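Local coordinates for protein xyloglucanase (Paenibacillus pabuli, PDB 2JEP) that probably hydrolyses the beta-1,4-glucan backbone of xyloglucan in plant cell walls, as an endo-acting family 5 glycoside hydrolase, at residues Ala44-Gly49 / Ala81-Ile86; Ile321-Ser326 / Val359-Gly364. All coordinates share one frame; numbering follows the deposited sequence.

Contact 1 of 2, residues Ala44-Gly49 / Ala81-Ile86; sequences AGWNLG and AGFKSI
G45 and W46 lie beside S85 and I86 in parallel register, joining the first two strands of a TIM barrel, 45-48 and 85-88. Two backbone hydrogen bonds hold the segments together, W46 N to S85 O and K84 N to A44 O, each 2.9 Å. G45 CA adds a CA-H...O contact of 3.2 Å with S85 O. W46 and I86 lie on the opposite face of the sheet from S85, whose hydroxyl bonds M42 O. With CG anti to its backbone N (chi1 -179°), W46 brings its indole past F83: CB sits over the phenyl face, 3.8 Å from F83 CD1, in a CH-pi contact. The five-membered ring of W46 turns its edge to the same phenyl ring, with the planes at 52°, a T-shaped pair. I86 lies alongside the indole, its CD1 4.1 Å from W46 CE3. The flat, large tryptophan thus reaches two apolar neighbours while its NE1 is satisfied by D362. G82 ends helix 72-80 in a Schellman motif, whose positive phi glycine accepts readily, and a water links G82 O to A44 N. V78 of that helix packs on W46, F83 and I86, while I390 and M391 of helix 384-393 pack on F83. The whole is characteristic of a beta-alpha-beta crossover in a TIM barrel, the helix lying on the outer, apolar face of two parallel strands.

Contact 2 of 2, residues Ile321-Ser326 / Val359-Gly364; sequences IGEFGS and VYWDNG
E323 lies alongside W361, both side chains pointing the same way across strands 319-324 and 357-362. From CB, the E323 chain starts with CG anti to its carbonyl carbon (chi1 -59°) and then runs extended. Its CG comes 3.8 Å from W361 CE3, and CD approaches the same carbon at 3.7 Å. At the tip, OE1 lies above the indole toward its rim, and OE2 comes 3.8 Å from W361 CZ3, with carboxylate and ring planes 28° apart. A tryptophan suits this place because its broad, flat indole offers E323 a face to lie along. Y266 bonds OE1 and R87 forms a salt bridge with OE2, so both oxygens are held and the carboxylate's rotation is fixed. An alanine here would probably leave R87 without its charged mate, Y266 without its acceptor and a gap beside the indole. Family 5 enzymes carry their nucleophile as a glutamate at the end of the seventh strand, and the position of E323 is consistent with that role.

The F324 ring turns its face to the edge of Y360 in a T-shaped pair, planes at 86°. F324 CE2 and Y360 CD1 are 4.0 Å apart, and G325 fits beside Y360 because a CB there would press on that ring. A water donates to Y360 OH at 2.7 Å and accepts from S326 N; Y360 OH also hydrogen-bonds F371 O. The backbones pair through W361 N to F324 O, 2.8 Å, and V359 N to I321 O, 2.9 Å. Helix 336-353 packs V347 and T348 on F324, while strands 259-265 and 45-48 flank the pair within the barrel.

How the contacts relate
Contact 1 and contact 2 lie in one closed parallel sheet of eight strands, their centres about 9 Å apart. Contact 1 joins the first strand to the second and comes first along the chain; contact 2 joins the seventh to the eighth, near the end. Strands 45-48 and 357-362 are themselves neighbours, so between the contacts the barrel closes on itself, with N47 N 2.9 Å from Y360 O as a probable hydrogen bond. N47 also packs on V359 and W361. R87, next after I86, bonds both N47 OD1 and the E323 carboxylate, so one arginine on the second strand reaches residues of the first and the seventh.

Contact 1 of 2, residues Ala44-Gly49 / Ala81-Ile86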
# COMPACT_ATOMS: atom_id res chain seq x y z
N ALA A 44 -1.67 -13.48 -0.27
CA ALA A 44 -2.22 -12.40 -1.08
C ALA A 44 -2.88 -11.41 -0.14
O ALA A 44 -3.58 -11.79 0.81
CB ALA A 44 -3.23 -12.93 -2.09
N GLY A 45 -2.64 -10.14 -0.38
CA GLY A 45 -3.25 -9.10 0.41
C GLY A 45 -4.39 -8.36 -0.27
O GLY A 45 -4.58 -8.45 -1.47
N TRP A 46 -5.12 -7.62 0.54
CA TRP A 46 -6.28 -6.86 0.08
C TRP A 46 -6.30 -5.53 0.81
O TRP A 46 -6.14 -5.47 2.03
CB TRP A 46 -7.53 -7.67 0.34
CG TRP A 46 -8.84 -7.09 -0.08
CD1 TRP A 46 -9.47 -7.27 -1.26
CD2 TRP A 46 -9.72 -6.27 0.73
NE1 TRP A 46 -10.71 -6.62 -1.25
CE2 TRP A 46 -10.88 -6.02 -0.03
CE3 TRP A 46 -9.65 -5.77 2.04
CZ2 TRP A 46 -11.95 -5.27 0.48
CZ3 TRP A 46 -10.71 -5.04 2.53
CH2 TRP A 46 -11.84 -4.80 1.75
N ASN A 47 -6.49 -4.44 0.06
CA ASN A 47 -6.59 -3.11 0.64
C ASN A 47 -8.02 -2.78 1.01
O ASN A 47 -8.93 -2.92 0.19
CB ASN A 47 -6.19 -2.03 -0.37
CG ASN A 47 -4.71 -1.82 -0.50
OD1 ASN A 47 -4.12 -1.01 0.24
ND2 ASN A 47 -4.09 -2.52 -1.46
N LEU A 48 -8.17 -2.26 2.21
CA LEU A 48 -9.42 -1.69 2.68
C LEU A 48 -9.51 -0.25 2.17
O LEU A 48 -9.41 0.73 2.91
CB LEU A 48 -9.46 -1.79 4.22
CG LEU A 48 -10.71 -1.29 4.95
CD1 LEU A 48 -11.95 -2.10 4.60
CD2 LEU A 48 -10.46 -1.33 6.48
N GLY A 49 -9.65 -0.13 0.85
CA GLY A 49 -9.51 1.15 0.21
C GLY A 49 -10.74 2.03 0.35
O GLY A 49 -11.88 1.55 0.48
N ALA A 81 -12.39 -15.36 1.57
CA ALA A 81 -12.01 -15.42 0.15
C ALA A 81 -10.56 -15.84 -0.05
O ALA A 81 -10.19 -16.08 -1.19
CB ALA A 81 -12.25 -14.07 -0.54
N GLY A 82 -9.76 -15.92 1.02
CA GLY A 82 -8.43 -16.46 0.97
C GLY A 82 -7.30 -15.48 1.17
O GLY A 82 -6.14 -15.88 1.23
N PHE A 83 -7.62 -14.20 1.28
CA PHE A 83 -6.58 -13.20 1.51
C PHE A 83 -6.04 -13.36 2.94
O PHE A 83 -6.80 -13.58 3.88
CB PHE A 83 -7.16 -11.80 1.31
CG PHE A 83 -7.60 -11.52 -0.10
CD1 PHE A 83 -6.68 -11.09 -1.06
CD2 PHE A 83 -8.90 -11.66 -0.48
CE1 PHE A 83 -7.06 -10.81 -2.34
CE2 PHE A 83 -9.32 -11.39 -1.79
CZ PHE A 83 -8.38 -10.95 -2.72
N LYS A 84 -4.72 -13.21 3.09
CA LYS A 84 -4.05 -13.42 4.37
C LYS A 84 -3.50 -12.13 4.99
O LYS A 84 -3.07 -12.15 6.15
CB LYS A 84 -2.93 -14.44 4.21
CG LYS A 84 -3.46 -15.89 4.11
CD LYS A 84 -2.30 -16.86 3.92
CE LYS A 84 -2.79 -18.30 4.13
NZ LYS A 84 -3.61 -18.75 2.98
N SER A 85 -3.55 -11.02 4.25
CA SER A 85 -3.07 -9.73 4.72
C SER A 85 -4.08 -8.66 4.32
O SER A 85 -4.66 -8.71 3.24
CB SER A 85 -1.74 -9.37 4.09
OG SER A 85 -0.75 -10.32 4.40
N ILE A 86 -4.27 -7.68 5.20
CA ILE A 86 -5.12 -6.53 4.94
C ILE A 86 -4.27 -5.27 5.07
O ILE A 86 -3.65 -5.06 6.12
CB ILE A 86 -6.27 -6.43 5.98
CG1 ILE A 86 -7.02 -7.76 6.10
CG2 ILE A 86 -7.18 -5.24 5.62
CD1 ILE A 86 -7.81 -8.10 4.88
O HOH W 1 -3.45 -15.49 0.64

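Contact 2 of 2, residues Ile321-Ser326 / Val359-Gly364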
# COMPACT_ATOMS: atom_id res chain seq x y z
N ILE A 321 4.17 -5.34 -2.98
CA ILE A 321 3.52 -4.60 -4.04
C ILE A 321 2.17 -4.21 -3.42
O ILE A 321 1.16 -4.93 -3.50
CB ILE A 321 3.35 -5.42 -5.32
CG1 ILE A 321 4.73 -5.94 -5.80
CG2 ILE A 321 2.63 -4.60 -6.39
CD1 ILE A 321 5.79 -4.89 -6.13
N GLY A 322 2.19 -3.09 -2.72
CA GLY A 322 1.11 -2.73 -1.81
C GLY A 322 -0.21 -2.38 -2.43
O GLY A 322 -1.21 -2.32 -1.72
N GLU A 323 -0.20 -2.11 -3.73
CA GLU A 323 -1.43 -1.89 -4.51
C GLU A 323 -1.20 -2.37 -5.93
O GLU A 323 -0.15 -2.11 -6.51
CB GLU A 323 -1.78 -0.40 -4.61
CG GLU A 323 -2.00 0.30 -3.29
CD GLU A 323 -2.33 1.77 -3.39
OE1 GLU A 323 -2.66 2.22 -4.51
OE2 GLU A 323 -2.27 2.45 -2.34
N PHE A 324 -2.20 -3.05 -6.48
CA PHE A 324 -2.27 -3.31 -7.91
C PHE A 324 -3.75 -3.56 -8.23
O PHE A 324 -4.54 -3.92 -7.36
CB PHE A 324 -1.43 -4.53 -8.32
CG PHE A 324 -2.03 -5.85 -7.92
CD1 PHE A 324 -1.79 -6.37 -6.67
CD2 PHE A 324 -2.80 -6.59 -8.79
CE1 PHE A 324 -2.36 -7.57 -6.29
CE2 PHE A 324 -3.35 -7.79 -8.41
CZ PHE A 324 -3.15 -8.28 -7.17
N GLY A 325 -4.12 -3.46 -9.51
CA GLY A 325 -5.46 -3.75 -9.95
C GLY A 325 -5.83 -3.00 -11.21
O GLY A 325 -5.05 -2.17 -11.71
N SER A 326 -7.04 -3.26 -11.70
CA SER A 326 -7.54 -2.63 -12.90
C SER A 326 -9.01 -2.24 -12.76
O SER A 326 -9.79 -2.97 -12.13
CB SER A 326 -7.30 -3.49 -14.13
OG SER A 326 -7.93 -4.75 -14.03
N VAL A 359 -0.65 -7.12 -3.08
CA VAL A 359 -1.78 -6.60 -2.32
C VAL A 359 -2.76 -5.86 -3.24
O VAL A 359 -2.43 -4.83 -3.80
CB VAL A 359 -1.30 -5.67 -1.18
CG1 VAL A 359 -2.46 -5.29 -0.26
CG2 VAL A 359 -0.15 -6.32 -0.37
N TYR A 360 -3.95 -6.43 -3.44
CA TYR A 360 -4.93 -5.92 -4.39
C TYR A 360 -5.57 -4.62 -3.90
O TYR A 360 -5.91 -4.50 -2.73
CB TYR A 360 -6.02 -7.00 -4.62
CG TYR A 360 -7.06 -6.55 -5.59
CD1 TYR A 360 -6.83 -6.61 -6.96
CD2 TYR A 360 -8.24 -5.96 -5.14
CE1 TYR A 360 -7.75 -6.11 -7.86
CE2 TYR A 360 -9.17 -5.47 -6.02
CZ TYR A 360 -8.92 -5.53 -7.38
OH TYR A 360 -9.82 -4.99 -8.27
N TRP A 361 -5.76 -3.68 -4.83
CA TRP A 361 -6.40 -2.41 -4.52
C TRP A 361 -7.91 -2.52 -4.73
O TRP A 361 -8.38 -2.57 -5.85
CB TRP A 361 -5.85 -1.26 -5.37
CG TRP A 361 -6.56 0.01 -5.07
CD1 TRP A 361 -7.48 0.64 -5.84
CD2 TRP A 361 -6.51 0.74 -3.83
NE1 TRP A 361 -8.01 1.73 -5.18
CE2 TRP A 361 -7.43 1.81 -3.93
CE3 TRP A 361 -5.76 0.62 -2.67
CZ2 TRP A 361 -7.61 2.73 -2.91
CZ3 TRP A 361 -5.94 1.54 -1.65
CH2 TRP A 361 -6.86 2.57 -1.77
N ASP A 362 -8.67 -2.51 -3.63
CA ASP A 362 -10.13 -2.59 -3.64
C ASP A 362 -10.64 -1.32 -3.00
O ASP A 362 -10.38 -1.07 -1.83
CB ASP A 362 -10.56 -3.80 -2.83
CG ASP A 362 -12.05 -4.10 -2.93
OD1 ASP A 362 -12.85 -3.15 -2.77
OD2 ASP A 362 -12.40 -5.30 -3.15
N ASN A 363 -11.37 -0.50 -3.77
CA ASN A 363 -11.89 0.76 -3.28
C ASN A 363 -13.37 0.74 -2.91
O ASN A 363 -13.93 1.76 -2.56
CB ASN A 363 -11.59 1.88 -4.26
CG ASN A 363 -12.42 1.82 -5.52
OD1 ASN A 363 -13.09 0.82 -5.80
ND2 ASN A 363 -12.41 2.92 -6.29
N GLY A 364 -13.99 -0.44 -2.92
CA GLY A 364 -15.38 -0.56 -2.56
C GLY A 364 -16.36 -0.14 -3.62
O GLY A 364 -17.57 -0.33 -3.45
O HOH W 2 -9.21 -5.41 -10.91